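Local coordinates for protein endoglucanase FnCel5A (Fervidobacterium nodosum, PDB 3NCO) that probably hydrolyses beta-1,4-glucosidic bonds of cellulose, as a family 5 glycoside hydrolase folded as a TIM barrel, at residues N17-G21 with F288-Y292; Y204-F210 with S271-W275; G298-Y302 with L313-A317. The contacts are given in a common frame with arbitrary orientation. Residues are numbered along the deposited sequence.

Contact 1: residues N17-G21 with F288-Y292; sequences NKMIG and FSLAY
Residues 17-20 form the last turn of helix 12-20, with a weak hydrogen bond (3.0 Å) from Ile-20 N to Asn-17 O. The chain then leaves helical geometry at Gly-21 (phi 53°, psi -125°), a positive phi that favours glycine. Facing it, 289-292 is an extended strand. The register is set by Gly-21 and Ser-289, whose CA atoms are 5.0 Å apart, and one backbone hydrogen bond joins the segments: Leu-290 N donates to Gly-21 O over 3.0 Å, at an N-H...O angle of 151°. This bond begins the pairing of strand 22-25 with 289-292, which continues as backbone hydrogen bonds between Gly-23 and both Leu-290 and Tyr-292. Here the first and eighth parallel strands meet and close the TIM barrel, so that segments 267 residues apart at their closest ends become neighbours. Among the side chains, Ser-289 has its CA-to-CB bond toward the helix end and chi1 in p (64°), which brings its hydroxyl to Asn-17; Ser-289 OG donates to Asn-17 OD1 at 2.8 Å. Asn-17 takes chi1 t (-171°) and chi2 52°, and its ND2 is hydrogen-bonded to the carbonyl of Ile-256, so the amide spans from the eighth (last) barrel strand, 289-292, to the seventh. Ile-20 (chi1 m, chi2 t) lies against the same serine, Ile-20 CB being 3.7 Å from Ser-289 CB. Leu-290 (chi1 p) has its CA-to-CB bond away from 17-21, and its side chain packs on Phe-261 and Ala-283, between the barrel strands and helix 269-285.

Contact 2: residues Y204-F210 with S271-W275; sequences YYEPFNF and SRVKW
The segment 204-210 turns out of the end of strand 198-204, passes a cis peptide bond between Glu-206 and Pro-207, and with Pro-207 as N-cap enters helix 208-211. It faces 271-275, a regular helical turn, the closest CA atoms being those of Phe-210 and Ser-271 at 8.9 Å, so long side chains bridge the gap. The polar link is the indole: Trp-275 (chi1 t, chi2 92°) donates from NE1 to Glu-206 O at 2.7 Å (N-H...O angle 144°). Phe-210 (chi1 t) sets its CD2 over one indole face; the rings are oblique, the Phe-210 and five-membered ring centroids 5.3 Å apart and the planes at 46°. Apolar contacts complete the fit: Phe-210 CE2 to Trp-275 CB at 3.7 Å, Tyr-204 CD2 to Trp-275 CZ2 at 3.9 Å, Pro-207 CD to Trp-275 CD1 at 4.1 Å. The loop after the sixth TIM-barrel strand is thereby joined to helix 269-285, between the seventh and eighth strands, while Ile-238 of helix 232-252 and Phe-261 of strand 256-261 also touch Trp-275.

Contact 3: residues G298-Y302 with L313-A317; sequences GFGLY and LTTSA
Leu-301, with chi1 m (-61°) and chi2 t (-178°), is directed at the first turn of helix 313-318 and fits over Leu-313 and Ala-317, one helical turn apart, and over Thr-314. Its CD2 lies 3.6 Å from CG of Leu-313, and its CD1 is 3.7 Å from CB of Ala-317. Leu-313 (chi1 t, chi2 p) points its CA-to-CB bond back toward the loop, and Ala-317, one turn further on, is small enough to receive the leucine methyl. The backbones come together most closely at Leu-301 and Thr-314, with CA atoms 5.6 Å apart; Leu-301 CB is 3.4 Å from Thr-314 OG1. The contact lies at the face of the TIM barrel where the strands end: segment 298-302 belongs to the excursion after the eighth strand, 289-292, and leads into the small antiparallel hairpin of 302-303 and 308-309, beyond which the chain enters helix 313-318. Leu-301 thus packs the part of the excursion that enters the hairpin against the helix that follows it. Thr-314 OG1 is hydrogen-bonded to the carbonyl of Ile-310 and, although 3.3 Å from Leu-301 O, meets it at too poor an angle to bond. Ala-317 N makes the helical i to i+4 hydrogen bond to Leu-313 O at 3.1 Å. Tyr-292 of strand 289-292 lies against Leu-301, Leu-313 and Ala-317, and Trp-309 of the hairpin touches Leu-301 and Thr-314.

Overall arrangement
All three contacts are buried, but contact 1 is the most central, about 10 Å from the centre of the chain to the contact's centre, against 17 and 16 Å for contacts 2 and 3. Contact 1 combines main-chain pairing with a polar side-chain bond at the barrel seam; contact 2 relies on aromatic rings and an indole donor to hold a loop on helix 269-285; contact 3 is largely apolar. Tyr-292, at the end of barrel strand 289-292, touches both other contacts: its OH lies 2.8 Å from Phe-299 O of contact 3, a probable hydrogen bond. Contacts 2 and 3 also meet directly, Val-273 O lying 2.8 Å from Ser-316 OG, a similar link.

Contact 1: residues N17-G21 with F288-Y292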
ATOM      1  N   ASN A  17       2.457   7.209  12.050  1.00 18.99           N
ATOM      2  CA  ASN A  17       2.706   7.390  10.593  1.00 18.37           C
ATOM      3  C   ASN A  17       4.190   7.594  10.322  1.00 18.65           C
ATOM      4  O   ASN A  17       4.728   7.045   9.372  1.00 19.12           O
ATOM      5  CB  ASN A  17       1.886   8.571  10.046  1.00 19.14           C
ATOM      6  CG  ASN A  17       1.933   8.663   8.535  1.00 19.31           C
ATOM      7  OD1 ASN A  17       1.670   7.699   7.822  1.00 18.56           O
ATOM      8  ND2 ASN A  17       2.210   9.863   8.048  1.00 15.34           N
ATOM      9  N   LYS A  18       4.874   8.315  11.220  1.00 18.12           N
ATOM     10  CA  LYS A  18       6.335   8.534  11.062  1.00 19.43           C
ATOM     11  C   LYS A  18       7.122   7.234  11.164  1.00 19.54           C
ATOM     12  O   LYS A  18       8.218   7.090  10.570  1.00 20.37           O
ATOM     13  CB  LYS A  18       6.835   9.520  12.133  1.00 21.03           C
ATOM     14  CG  LYS A  18       6.591  10.932  11.728  1.00 25.90           C
ATOM     15  CD  LYS A  18       6.875  11.896  12.886  1.00 33.23           C
ATOM     16  CE  LYS A  18       8.287  12.467  12.779  1.00 40.36           C
ATOM     17  NZ  LYS A  18       9.341  11.409  12.964  1.00 43.74           N
HETATM   18  N   MSE A  19       6.570   6.285  11.920  1.00 19.65           N
HETATM   19  CA  MSE A  19       7.177   4.947  12.020  1.00 21.74           C
HETATM   20  C   MSE A  19       7.149   4.166  10.702  1.00 20.06           C
HETATM   21  O   MSE A  19       8.039   3.327  10.451  1.00 20.92           O
HETATM   22  CB  MSE A  19       6.534   4.153  13.131  1.00 22.07           C
HETATM   23  CG  MSE A  19       6.879   4.668  14.519  1.00 23.89           C
HETATM   24 SE   MSE A  19       5.732   3.696  15.828  1.00 33.39          SE
HETATM   25  CE  MSE A  19       5.916   1.867  15.220  1.00 35.48           C
ATOM     26  N   ILE A  20       6.151   4.436   9.862  1.00 18.60           N
ATOM     27  CA  ILE A  20       6.156   3.854   8.497  1.00 15.76           C
ATOM     28  C   ILE A  20       7.423   4.316   7.756  1.00 16.68           C
ATOM     29  O   ILE A  20       8.057   3.535   7.042  1.00 17.53           O
ATOM     30  CB  ILE A  20       4.871   4.221   7.698  1.00 14.10           C
ATOM     31  CG1 ILE A  20       3.643   3.656   8.446  1.00 13.09           C
ATOM     32  CG2 ILE A  20       4.945   3.699   6.243  1.00 14.41           C
ATOM     33  CD1 ILE A  20       2.331   4.108   7.765  1.00 18.19           C
ATOM     34  N   GLY A  21       7.761   5.590   7.929  1.00 16.99           N
ATOM     35  CA  GLY A  21       8.978   6.127   7.354  1.00 17.36           C
ATOM     36  C   GLY A  21       9.142   5.892   5.856  1.00 18.54           C
ATOM     37  O   GLY A  21       8.333   6.307   5.051  1.00 18.27           O
ATOM     38  N   PHE A 288       4.628  13.144   4.430  1.00 19.06           N
ATOM     39  CA  PHE A 288       3.988  11.863   4.103  1.00 17.65           C
ATOM     40  C   PHE A 288       4.971  10.712   4.332  1.00 17.83           C
ATOM     41  O   PHE A 288       6.118  10.772   3.914  1.00 19.22           O
ATOM     42  CB  PHE A 288       3.569  11.793   2.629  1.00 18.11           C
ATOM     43  CG  PHE A 288       2.608  12.874   2.194  1.00 16.13           C
ATOM     44  CD1 PHE A 288       1.897  13.635   3.114  1.00 18.60           C
ATOM     45  CD2 PHE A 288       2.382  13.095   0.814  1.00 17.72           C
ATOM     46  CE1 PHE A 288       1.033  14.622   2.666  1.00 17.80           C
ATOM     47  CE2 PHE A 288       1.477  14.070   0.340  1.00 18.59           C
ATOM     48  CZ  PHE A 288       0.787  14.828   1.297  1.00 18.35           C
ATOM     49  N   SER A 289       4.525   9.662   5.002  1.00 17.46           N
ATOM     50  CA  SER A 289       5.299   8.431   4.961  1.00 16.58           C
ATOM     51  C   SER A 289       5.127   7.807   3.580  1.00 15.99           C
ATOM     52  O   SER A 289       4.344   8.285   2.778  1.00 15.81           O
ATOM     53  CB  SER A 289       4.849   7.498   6.025  1.00 18.24           C
ATOM     54  OG  SER A 289       3.516   7.139   5.746  1.00 13.60           O
ATOM     55  N   LEU A 290       5.912   6.776   3.268  1.00 15.74           N
ATOM     56  CA  LEU A 290       5.846   6.282   1.859  1.00 16.23           C
ATOM     57  C   LEU A 290       6.360   4.855   1.756  1.00 14.87           C
ATOM     58  O   LEU A 290       7.244   4.457   2.540  1.00 18.32           O
ATOM     59  CB  LEU A 290       6.637   7.225   0.939  1.00 16.34           C
ATOM     60  CG  LEU A 290       8.092   7.384   1.379  1.00 18.43           C
ATOM     61  CD1 LEU A 290       8.995   6.440   0.589  1.00 21.15           C
ATOM     62  CD2 LEU A 290       8.587   8.818   1.244  1.00 25.01           C
ATOM     63  N   ALA A 291       5.809   4.123   0.773  1.00 15.28           N
ATOM     64  CA  ALA A 291       6.202   2.724   0.444  1.00 13.92           C
ATOM     65  C   ALA A 291       6.379   2.651  -1.103  1.00 14.15           C
ATOM     66  O   ALA A 291       5.450   2.960  -1.881  1.00 17.24           O
ATOM     67  CB  ALA A 291       5.098   1.728   0.904  1.00 15.55           C
ATOM     68  N   TYR A 292       7.586   2.321  -1.565  1.00 14.82           N
ATOM     69  CA  TYR A 292       7.778   2.165  -2.989  1.00 15.38           C
ATOM     70  C   TYR A 292       7.135   0.860  -3.479  1.00 15.56           C
ATOM     71  O   TYR A 292       7.232  -0.142  -2.802  1.00 15.37           O
ATOM     72  CB  TYR A 292       9.319   2.233  -3.279  1.00 15.58           C
ATOM     73  CG  TYR A 292       9.679   1.959  -4.711  1.00 13.84           C
ATOM     74  CD1 TYR A 292       9.734   3.004  -5.651  1.00 18.57           C
ATOM     75  CD2 TYR A 292       9.991   0.665  -5.138  1.00 16.27           C
ATOM     76  CE1 TYR A 292      10.019   2.745  -6.955  1.00 14.84           C
ATOM     77  CE2 TYR A 292      10.323   0.412  -6.457  1.00 18.21           C
ATOM     78  CZ  TYR A 292      10.321   1.475  -7.363  1.00 16.59           C
ATOM     79  OH  TYR A 292      10.614   1.235  -8.698  1.00 19.15           O
TER

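Contact 2: residues Y204-F210 with S271-W275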
ATOM      1  N   TYR A 204       0.525   6.934  -5.973  1.00 16.13           N
ATOM      2  CA  TYR A 204       0.967   7.927  -6.929  1.00 15.53           C
ATOM      3  C   TYR A 204       1.718   7.306  -8.090  1.00 16.08           C
ATOM      4  O   TYR A 204       2.797   6.735  -7.907  1.00 17.20           O
ATOM      5  CB  TYR A 204       1.836   9.031  -6.303  1.00 15.62           C
ATOM      6  CG  TYR A 204       1.904  10.258  -7.207  1.00 14.89           C
ATOM      7  CD1 TYR A 204       0.796  11.090  -7.369  1.00 16.15           C
ATOM      8  CD2 TYR A 204       3.090  10.578  -7.890  1.00 16.36           C
ATOM      9  CE1 TYR A 204       0.883  12.203  -8.229  1.00 13.35           C
ATOM     10  CE2 TYR A 204       3.191  11.663  -8.725  1.00 18.86           C
ATOM     11  CZ  TYR A 204       2.088  12.473  -8.885  1.00 18.96           C
ATOM     12  OH  TYR A 204       2.168  13.572  -9.678  1.00 18.74           O
ATOM     13  N   TYR A 205       1.137   7.471  -9.281  1.00 16.57           N
ATOM     14  CA  TYR A 205       1.726   6.975 -10.525  1.00 16.13           C
ATOM     15  C   TYR A 205       1.619   7.977 -11.693  1.00 16.71           C
ATOM     16  O   TYR A 205       1.704   7.586 -12.864  1.00 18.06           O
ATOM     17  CB  TYR A 205       0.981   5.711 -10.923  1.00 16.21           C
ATOM     18  CG  TYR A 205       1.265   4.548  -9.996  1.00 14.89           C
ATOM     19  CD1 TYR A 205       2.473   3.874 -10.058  1.00 15.57           C
ATOM     20  CD2 TYR A 205       0.273   4.072  -9.079  1.00 14.41           C
ATOM     21  CE1 TYR A 205       2.733   2.782  -9.266  1.00 16.89           C
ATOM     22  CE2 TYR A 205       0.533   2.958  -8.280  1.00 18.23           C
ATOM     23  CZ  TYR A 205       1.757   2.312  -8.369  1.00 16.68           C
ATOM     24  OH  TYR A 205       2.030   1.199  -7.618  1.00 17.68           O
ATOM     25  N   GLU A 206       1.473   9.264 -11.381  1.00 16.69           N
ATOM     26  CA  GLU A 206       1.461  10.288 -12.436  1.00 16.40           C
ATOM     27  C   GLU A 206       2.856  10.693 -12.823  1.00 18.95           C
ATOM     28  O   GLU A 206       3.733  10.780 -11.946  1.00 19.32           O
ATOM     29  CB  GLU A 206       0.702  11.515 -11.967  1.00 17.45           C
ATOM     30  CG  GLU A 206      -0.721  11.113 -11.515  1.00 14.93           C
ATOM     31  CD  GLU A 206      -1.434  10.317 -12.597  1.00 28.27           C
ATOM     32  OE1 GLU A 206      -1.363  10.673 -13.796  1.00 32.40           O
ATOM     33  OE2 GLU A 206      -2.041   9.277 -12.294  1.00 28.09           O
ATOM     34  N   PRO A 207       3.072  10.977 -14.118  1.00 18.78           N
ATOM     35  CA  PRO A 207       2.181  10.830 -15.295  1.00 18.96           C
ATOM     36  C   PRO A 207       1.993   9.348 -15.586  1.00 20.04           C
ATOM     37  O   PRO A 207       2.996   8.621 -15.684  1.00 22.02           O
ATOM     38  CB  PRO A 207       2.975  11.525 -16.432  1.00 20.89           C
ATOM     39  CG  PRO A 207       3.949  12.375 -15.702  1.00 18.93           C
ATOM     40  CD  PRO A 207       4.344  11.606 -14.492  1.00 19.71           C
ATOM     41  N   PHE A 208       0.739   8.886 -15.666  1.00 19.72           N
ATOM     42  CA  PHE A 208       0.466   7.459 -15.828  1.00 20.38           C
ATOM     43  C   PHE A 208       1.056   6.933 -17.130  1.00 21.28           C
ATOM     44  O   PHE A 208       1.514   5.777 -17.170  1.00 20.81           O
ATOM     45  CB  PHE A 208      -1.039   7.202 -15.783  1.00 20.54           C
ATOM     46  CG  PHE A 208      -1.408   5.807 -15.455  1.00 23.26           C
ATOM     47  CD1 PHE A 208      -1.490   5.410 -14.123  1.00 24.94           C
ATOM     48  CD2 PHE A 208      -1.741   4.883 -16.462  1.00 24.16           C
ATOM     49  CE1 PHE A 208      -1.853   4.110 -13.778  1.00 24.89           C
ATOM     50  CE2 PHE A 208      -2.134   3.549 -16.105  1.00 23.71           C
ATOM     51  CZ  PHE A 208      -2.183   3.193 -14.764  1.00 24.72           C
ATOM     52  N   ASN A 209       1.105   7.795 -18.164  1.00 20.40           N
ATOM     53  CA  ASN A 209       1.699   7.345 -19.428  1.00 21.72           C
ATOM     54  C   ASN A 209       3.220   7.234 -19.333  1.00 22.29           C
ATOM     55  O   ASN A 209       3.863   6.629 -20.213  1.00 24.34           O
ATOM     56  CB  ASN A 209       1.215   8.175 -20.644  1.00 22.03           C
ATOM     57  CG  ASN A 209       1.779   9.604 -20.669  1.00 27.12           C
ATOM     58  OD1 ASN A 209       2.416  10.069 -19.707  1.00 28.31           O
ATOM     59  ND2 ASN A 209       1.485  10.327 -21.748  1.00 30.79           N
ATOM     60  N   PHE A 210       3.791   7.793 -18.252  1.00 21.12           N
ATOM     61  CA  PHE A 210       5.201   7.559 -17.962  1.00 20.77           C
ATOM     62  C   PHE A 210       5.403   6.316 -17.096  1.00 19.86           C
ATOM     63  O   PHE A 210       6.195   5.427 -17.442  1.00 19.68           O
ATOM     64  CB  PHE A 210       5.894   8.764 -17.312  1.00 20.80           C
ATOM     65  CG  PHE A 210       7.284   8.429 -16.817  1.00 20.22           C
ATOM     66  CD1 PHE A 210       8.326   8.208 -17.730  1.00 20.75           C
ATOM     67  CD2 PHE A 210       7.537   8.226 -15.472  1.00 18.01           C
ATOM     68  CE1 PHE A 210       9.583   7.828 -17.293  1.00 22.72           C
ATOM     69  CE2 PHE A 210       8.793   7.833 -15.010  1.00 21.55           C
ATOM     70  CZ  PHE A 210       9.822   7.640 -15.916  1.00 20.29           C
ATOM     71  N   SER A 271      15.189   8.227 -16.415  1.00 21.38           N
ATOM     72  CA  SER A 271      13.846   8.750 -16.068  1.00 21.81           C
ATOM     73  C   SER A 271      13.262   8.146 -14.788  1.00 20.70           C
ATOM     74  O   SER A 271      12.757   8.866 -13.935  1.00 21.30           O
ATOM     75  CB  SER A 271      12.838   8.618 -17.214  1.00 21.52           C
ATOM     76  OG  SER A 271      13.232   9.371 -18.350  1.00 20.83           O
ATOM     77  N   ARG A 272      13.361   6.832 -14.633  1.00 19.48           N
ATOM     78  CA  ARG A 272      12.825   6.159 -13.451  1.00 19.11           C
ATOM     79  C   ARG A 272      13.488   6.692 -12.184  1.00 19.47           C
ATOM     80  O   ARG A 272      12.824   6.958 -11.147  1.00 18.70           O
ATOM     81  CB  ARG A 272      13.068   4.657 -13.564  1.00 20.23           C
ATOM     82  CG  ARG A 272      12.169   4.009 -14.574  1.00 20.24           C
ATOM     83  CD  ARG A 272      12.463   2.552 -14.725  1.00 21.29           C
ATOM     84  NE  ARG A 272      11.892   1.804 -13.623  1.00 23.02           N
ATOM     85  CZ  ARG A 272      12.368   0.640 -13.162  1.00 25.14           C
ATOM     86  NH1 ARG A 272      13.428   0.070 -13.730  1.00 24.54           N
ATOM     87  NH2 ARG A 272      11.738   0.025 -12.142  1.00 24.26           N
ATOM     88  N   VAL A 273      14.814   6.859 -12.284  1.00 19.67           N
ATOM     89  CA  VAL A 273      15.627   7.274 -11.154  1.00 19.88           C
ATOM     90  C   VAL A 273      15.256   8.708 -10.729  1.00 19.69           C
ATOM     91  O   VAL A 273      15.057   8.964  -9.513  1.00 20.90           O
ATOM     92  CB  VAL A 273      17.132   7.167 -11.530  1.00 20.92           C
ATOM     93  CG1 VAL A 273      17.988   8.014 -10.580  1.00 21.79           C
ATOM     94  CG2 VAL A 273      17.566   5.718 -11.510  1.00 20.41           C
ATOM     95  N   LYS A 274      15.149   9.603 -11.726  1.00 20.28           N
ATOM     96  CA  LYS A 274      14.748  11.003 -11.464  1.00 20.78           C
ATOM     97  C   LYS A 274      13.311  11.124 -10.916  1.00 20.50           C
ATOM     98  O   LYS A 274      13.062  11.890  -9.969  1.00 20.35           O
ATOM     99  CB  LYS A 274      14.883  11.839 -12.717  1.00 22.74           C
ATOM    100  CG  LYS A 274      16.324  12.149 -13.078  1.00 26.05           C
ATOM    101  CD  LYS A 274      16.379  13.108 -14.293  1.00 31.67           C
ATOM    102  CE  LYS A 274      17.779  13.197 -14.900  1.00 39.06           C
ATOM    103  NZ  LYS A 274      18.817  13.403 -13.852  1.00 40.98           N
ATOM    104  N   TRP A 275      12.368  10.415 -11.544  1.00 19.62           N
ATOM    105  CA  TRP A 275      10.955  10.460 -11.105  1.00 19.09           C
ATOM    106  C   TRP A 275      10.840   9.935  -9.678  1.00 18.14           C
ATOM    107  O   TRP A 275      10.201  10.563  -8.830  1.00 16.47           O
ATOM    108  CB  TRP A 275      10.068   9.655 -12.083  1.00 18.56           C
ATOM    109  CG  TRP A 275       8.590   9.715 -11.770  1.00 17.95           C
ATOM    110  CD1 TRP A 275       7.669  10.620 -12.280  1.00 19.02           C
ATOM    111  CD2 TRP A 275       7.851   8.824 -10.913  1.00 17.83           C
ATOM    112  NE1 TRP A 275       6.415  10.345 -11.766  1.00 17.67           N
ATOM    113  CE2 TRP A 275       6.506   9.258 -10.929  1.00 17.51           C
ATOM    114  CE3 TRP A 275       8.207   7.712 -10.122  1.00 17.70           C
ATOM    115  CZ2 TRP A 275       5.512   8.633 -10.165  1.00 15.36           C
ATOM    116  CZ3 TRP A 275       7.207   7.073  -9.367  1.00 16.19           C
ATOM    117  CH2 TRP A 275       5.887   7.557  -9.402  1.00 16.30           C
TER

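Contact 3: residues G298-Y302 with L313-A317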
ATOM      1  N   GLY A 298       8.225  -6.393 -11.960  1.00 21.84           N
ATOM      2  CA  GLY A 298       8.372  -5.356 -13.025  1.00 20.80           C
ATOM      3  C   GLY A 298       8.728  -3.949 -12.588  1.00 19.80           C
ATOM      4  O   GLY A 298       9.283  -3.170 -13.392  1.00 19.71           O
ATOM      5  N   PHE A 299       8.392  -3.604 -11.337  1.00 18.36           N
ATOM      6  CA  PHE A 299       8.748  -2.281 -10.786  1.00 17.28           C
ATOM      7  C   PHE A 299       9.907  -2.431  -9.765  1.00 17.94           C
ATOM      8  O   PHE A 299      10.182  -1.502  -8.988  1.00 18.73           O
ATOM      9  CB  PHE A 299       7.571  -1.633 -10.026  1.00 16.43           C
ATOM     10  CG  PHE A 299       6.402  -1.225 -10.914  1.00 16.64           C
ATOM     11  CD1 PHE A 299       6.112   0.127 -11.179  1.00 19.08           C
ATOM     12  CD2 PHE A 299       5.548  -2.204 -11.405  1.00 20.98           C
ATOM     13  CE1 PHE A 299       5.015   0.488 -11.975  1.00 19.72           C
ATOM     14  CE2 PHE A 299       4.460  -1.868 -12.167  1.00 19.45           C
ATOM     15  CZ  PHE A 299       4.195  -0.502 -12.461  1.00 19.26           C
ATOM     16  N   GLY A 300      10.581  -3.565  -9.778  1.00 16.24           N
ATOM     17  CA  GLY A 300      11.406  -4.018  -8.626  1.00 18.22           C
ATOM     18  C   GLY A 300      12.684  -3.265  -8.345  1.00 20.07           C
ATOM     19  O   GLY A 300      13.380  -2.820  -9.280  1.00 20.58           O
ATOM     20  N   LEU A 301      13.006  -3.119  -7.057  1.00 19.31           N
ATOM     21  CA  LEU A 301      14.314  -2.572  -6.646  1.00 19.09           C
ATOM     22  C   LEU A 301      15.398  -3.612  -6.462  1.00 20.30           C
ATOM     23  O   LEU A 301      16.609  -3.281  -6.522  1.00 20.11           O
ATOM     24  CB  LEU A 301      14.209  -1.789  -5.311  1.00 18.54           C
ATOM     25  CG  LEU A 301      13.265  -0.572  -5.318  1.00 19.04           C
ATOM     26  CD1 LEU A 301      13.274   0.160  -3.984  1.00 17.15           C
ATOM     27  CD2 LEU A 301      13.682   0.389  -6.435  1.00 19.46           C
ATOM     28  N   TYR A 302      14.974  -4.845  -6.195  1.00 19.68           N
ATOM     29  CA  TYR A 302      15.922  -5.880  -5.837  1.00 19.24           C
ATOM     30  C   TYR A 302      15.992  -6.919  -6.931  1.00 19.77           C
ATOM     31  O   TYR A 302      14.958  -7.495  -7.306  1.00 20.27           O
ATOM     32  CB  TYR A 302      15.478  -6.521  -4.548  1.00 20.05           C
ATOM     33  CG  TYR A 302      16.456  -7.525  -3.998  1.00 19.28           C
ATOM     34  CD1 TYR A 302      17.644  -7.110  -3.359  1.00 19.90           C
ATOM     35  CD2 TYR A 302      16.208  -8.896  -4.097  1.00 19.07           C
ATOM     36  CE1 TYR A 302      18.556  -8.058  -2.827  1.00 19.04           C
ATOM     37  CE2 TYR A 302      17.092  -9.844  -3.540  1.00 19.14           C
ATOM     38  CZ  TYR A 302      18.231  -9.434  -2.907  1.00 18.09           C
ATOM     39  OH  TYR A 302      19.050 -10.383  -2.406  1.00 22.05           O
ATOM     40  N   LEU A 313      18.516   3.471  -8.522  1.00 20.91           N
ATOM     41  CA  LEU A 313      17.061   3.449  -8.327  1.00 20.16           C
ATOM     42  C   LEU A 313      16.687   3.249  -6.858  1.00 19.59           C
ATOM     43  O   LEU A 313      15.756   3.909  -6.369  1.00 20.31           O
ATOM     44  CB  LEU A 313      16.367   2.383  -9.178  1.00 18.74           C
ATOM     45  CG  LEU A 313      14.825   2.423  -9.158  1.00 18.23           C
ATOM     46  CD1 LEU A 313      14.329   3.748  -9.716  1.00 20.50           C
ATOM     47  CD2 LEU A 313      14.308   1.248  -9.992  1.00 16.39           C
ATOM     48  N   THR A 314      17.366   2.316  -6.180  1.00 19.27           N
ATOM     49  CA  THR A 314      17.013   2.015  -4.774  1.00 19.35           C
ATOM     50  C   THR A 314      17.242   3.224  -3.909  1.00 19.08           C
ATOM     51  O   THR A 314      16.412   3.568  -3.063  1.00 19.80           O
ATOM     52  CB  THR A 314      17.750   0.754  -4.248  1.00 20.04           C
ATOM     53  OG1 THR A 314      17.339  -0.373  -5.040  1.00 19.41           O
ATOM     54  CG2 THR A 314      17.447   0.491  -2.767  1.00 20.55           C
ATOM     55  N   THR A 315      18.382   3.872  -4.137  1.00 19.72           N
ATOM     56  CA  THR A 315      18.674   5.123  -3.405  1.00 20.34           C
ATOM     57  C   THR A 315      17.628   6.212  -3.707  1.00 20.62           C
ATOM     58  O   THR A 315      17.233   6.977  -2.819  1.00 22.04           O
ATOM     59  CB  THR A 315      20.116   5.588  -3.702  1.00 22.09           C
ATOM     60  OG1 THR A 315      21.016   4.534  -3.316  1.00 23.62           O
ATOM     61  CG2 THR A 315      20.450   6.864  -2.932  1.00 22.13           C
ATOM     62  N   SER A 316      17.160   6.267  -4.950  1.00 20.54           N
ATOM     63  CA  SER A 316      16.015   7.176  -5.271  1.00 20.33           C
ATOM     64  C   SER A 316      14.775   6.944  -4.426  1.00 20.76           C
ATOM     65  O   SER A 316      14.122   7.921  -4.011  1.00 21.84           O
ATOM     66  CB  SER A 316      15.592   7.083  -6.742  1.00 20.14           C
ATOM     67  OG  SER A 316      16.578   7.728  -7.571  1.00 21.55           O
ATOM     68  N   ALA A 317      14.454   5.661  -4.202  1.00 20.13           N
ATOM     69  CA  ALA A 317      13.242   5.317  -3.433  1.00 19.33           C
ATOM     70  C   ALA A 317      13.407   5.520  -1.924  1.00 19.98           C
ATOM     71  O   ALA A 317      12.413   5.735  -1.194  1.00 21.02           O
ATOM     72  CB  ALA A 317      12.840   3.833  -3.699  1.00 18.76           C
TER